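Local coordinates for BAG family molecular chaperone regulator 2 (Arabidopsis thaliana, PDB 4HWD), which probably acts as a co-chaperone that binds the ATPase domain of HSP70/HSC70 chaperones through this BAG domain, regulating programmed cell death and stress responses, at residues 7-10 with 11-15. Sequence-based numbering, arbitrary orientation.
Sequences KAIS and DISFQ
With OG of S13 turned beside its own backbone N (chi1 -64°), the hydroxyl swings back one turn onto the carbonyl oxygen of I9, and a similar chi1 of -66° carries the carboxylate of D11 back toward K7. Both contacts lie within helix 2-31 of the three-helix bundle that forms the BAG domain. S13 grips I9 O twice: its OG donates at 2.8 Å from above the carbonyl plane, 35° out of it, while its N donates at 2.9 Å from the opposite face. The hydroxyl's proton is thus spent on the helix itself, and CG2 of I9 passes OG at 4.1 Å. Replacing the serine by an alanine here is likely to leave I9 O with the main-chain N of S13 as its bond within this turn, the second donor and its contact with CG2 of I9 being lost. Ordinary i to i+4 bonds continue on both sides, from I12 N to A8 O and from F14 N to S10 O. I9 and I12 face the bundle interior, where both meet I58; I9 also packs on V64 and K68 of helix 63-89, and I12 on Q51 and L55 of helix 38-57. CG1 of I12 comes within 3.2 Å of A8 O. On the exposed side, the side chains of K7 and D11 cross at a slant without forming a salt bridge. The K7 chain bends at chi2, chi3 and chi4, and NZ ends 4.8 Å from D11 OD2, although the opposite charges probably still attract weakly. The touching is done instead by the K7 methylene CD, 3.5 Å from D11 OD2.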
ATOM      1  N   LYS A   7      15.358  -8.780   2.415  1.00  7.50           N
ATOM      2  CA  LYS A   7      14.939  -9.039   1.045  1.00 10.21           C
ATOM      3  C   LYS A   7      13.424  -8.982   0.857  1.00  8.84           C
ATOM      4  O   LYS A   7      12.916  -8.339  -0.080  1.00  6.38           O
ATOM      5  CB  LYS A   7      15.458 -10.413   0.615  1.00 13.66           C
ATOM      6  CG  LYS A   7      14.692 -11.035  -0.531  1.00 17.69           C
ATOM      7  CD  LYS A   7      14.952 -10.307  -1.832  1.00 11.96           C
ATOM      8  CE  LYS A   7      16.073 -10.970  -2.602  1.00 12.80           C
ATOM      9  NZ  LYS A   7      15.715 -12.368  -2.937  1.00 27.82           N
ATOM     10  N   ALA A   8      12.708  -9.680   1.730  1.00 13.16           N
ATOM     11  CA  ALA A   8      11.253  -9.727   1.669  1.00 17.32           C
ATOM     12  C   ALA A   8      10.647  -8.328   1.788  1.00 13.84           C
ATOM     13  O   ALA A   8       9.722  -7.984   1.067  1.00 17.49           O
ATOM     14  CB  ALA A   8      10.716 -10.633   2.780  1.00 17.60           C
ATOM     15  N   ILE A   9      11.186  -7.531   2.702  1.00 12.34           N
ATOM     16  CA  ILE A   9      10.717  -6.168   2.930  1.00 16.02           C
ATOM     17  C   ILE A   9      11.008  -5.293   1.723  1.00 12.32           C
ATOM     18  O   ILE A   9      10.220  -4.400   1.375  1.00 10.79           O
ATOM     19  CB  ILE A   9      11.414  -5.533   4.145  1.00 16.08           C
ATOM     20  CG1 ILE A   9      11.107  -6.342   5.401  1.00 20.24           C
ATOM     21  CG2 ILE A   9      10.956  -4.090   4.315  1.00 16.61           C
ATOM     22  CD1 ILE A   9      11.869  -5.865   6.607  1.00 20.25           C
ATOM     23  N   SER A  10      12.161  -5.534   1.106  1.00  5.59           N
ATOM     24  CA  SER A  10      12.567  -4.774  -0.067  1.00  5.54           C
ATOM     25  C   SER A  10      11.613  -5.068  -1.229  1.00  4.18           C
ATOM     26  O   SER A  10      11.198  -4.151  -1.927  1.00  4.16           O
ATOM     27  CB  SER A  10      14.012  -5.130  -0.453  1.00  3.85           C
ATOM     28  OG  SER A  10      14.473  -4.338  -1.530  1.00  3.73           O
ATOM     29  N   ASP A  11      11.270  -6.339  -1.441  1.00 10.95           N
ATOM     30  CA  ASP A  11      10.351  -6.691  -2.527  1.00 14.36           C
ATOM     31  C   ASP A  11       9.002  -6.007  -2.302  1.00 12.72           C
ATOM     32  O   ASP A  11       8.386  -5.506  -3.230  1.00 17.69           O
ATOM     33  CB  ASP A  11      10.119  -8.213  -2.613  1.00 15.15           C
ATOM     34  CG  ASP A  11      11.372  -9.001  -2.999  1.00 20.84           C
ATOM     35  OD1 ASP A  11      12.225  -8.488  -3.765  1.00 11.20           O
ATOM     36  OD2 ASP A  11      11.479 -10.164  -2.545  1.00 20.75           O
ATOM     37  N   ILE A  12       8.548  -6.001  -1.059  1.00 12.35           N
ATOM     38  CA  ILE A  12       7.276  -5.380  -0.710  1.00 15.14           C
ATOM     39  C   ILE A  12       7.283  -3.866  -0.920  1.00 17.79           C
ATOM     40  O   ILE A  12       6.314  -3.302  -1.431  1.00 15.45           O
ATOM     41  CB  ILE A  12       6.910  -5.673   0.753  1.00 16.14           C
ATOM     42  CG1 ILE A  12       6.621  -7.169   0.924  1.00 23.72           C
ATOM     43  CG2 ILE A  12       5.718  -4.828   1.165  1.00 17.27           C
ATOM     44  CD1 ILE A  12       6.441  -7.597   2.360  1.00 26.97           C
ATOM     45  N   SER A  13       8.374  -3.219  -0.518  1.00  9.88           N
ATOM     46  CA  SER A  13       8.514  -1.781  -0.663  1.00  9.61           C
ATOM     47  C   SER A  13       8.410  -1.411  -2.122  1.00  9.25           C
ATOM     48  O   SER A  13       7.817  -0.404  -2.480  1.00  9.99           O
ATOM     49  CB  SER A  13       9.864  -1.328  -0.109  1.00 10.67           C
ATOM     50  OG  SER A  13       9.921  -1.574   1.284  1.00 18.63           O
ATOM     51  N   PHE A  14       9.010  -2.240  -2.962  1.00 14.63           N
ATOM     52  CA  PHE A  14       8.992  -2.047  -4.403  1.00 13.85           C
ATOM     53  C   PHE A  14       7.559  -2.146  -4.936  1.00 16.62           C
ATOM     54  O   PHE A  14       7.141  -1.333  -5.756  1.00 17.29           O
ATOM     55  CB  PHE A  14       9.866  -3.120  -5.040  1.00 17.33           C
ATOM     56  CG  PHE A  14       9.782  -3.179  -6.535  1.00 25.74           C
ATOM     57  CD1 PHE A  14      10.623  -2.399  -7.325  1.00 28.72           C
ATOM     58  CD2 PHE A  14       8.898  -4.066  -7.161  1.00 28.20           C
ATOM     59  CE1 PHE A  14      10.593  -2.509  -8.722  1.00 24.19           C
ATOM     60  CE2 PHE A  14       8.860  -4.180  -8.551  1.00 33.64           C
ATOM     61  CZ  PHE A  14       9.711  -3.401  -9.332  1.00 38.03           C
ATOM     62  N   GLN A  15       6.809  -3.149  -4.473  1.00 14.36           N
ATOM     63  CA  GLN A  15       5.429  -3.332  -4.935  1.00 14.29           C
ATOM     64  C   GLN A  15       4.524  -2.245  -4.349  1.00  9.79           C
ATOM     65  O   GLN A  15       3.625  -1.749  -5.018  1.00  7.18           O
ATOM     66  CB  GLN A  15       4.907  -4.727  -4.550  1.00 10.57           C
ATOM     67  CG  GLN A  15       3.614  -5.127  -5.267  1.00 11.04           C
ATOM     68  CD  GLN A  15       3.674  -4.860  -6.772  1.00  8.88           C
ATOM     69  OE1 GLN A  15       4.710  -5.063  -7.408  1.00 13.19           O
ATOM     70  NE2 GLN A  15       2.561  -4.410  -7.345  1.00  7.59           N
TER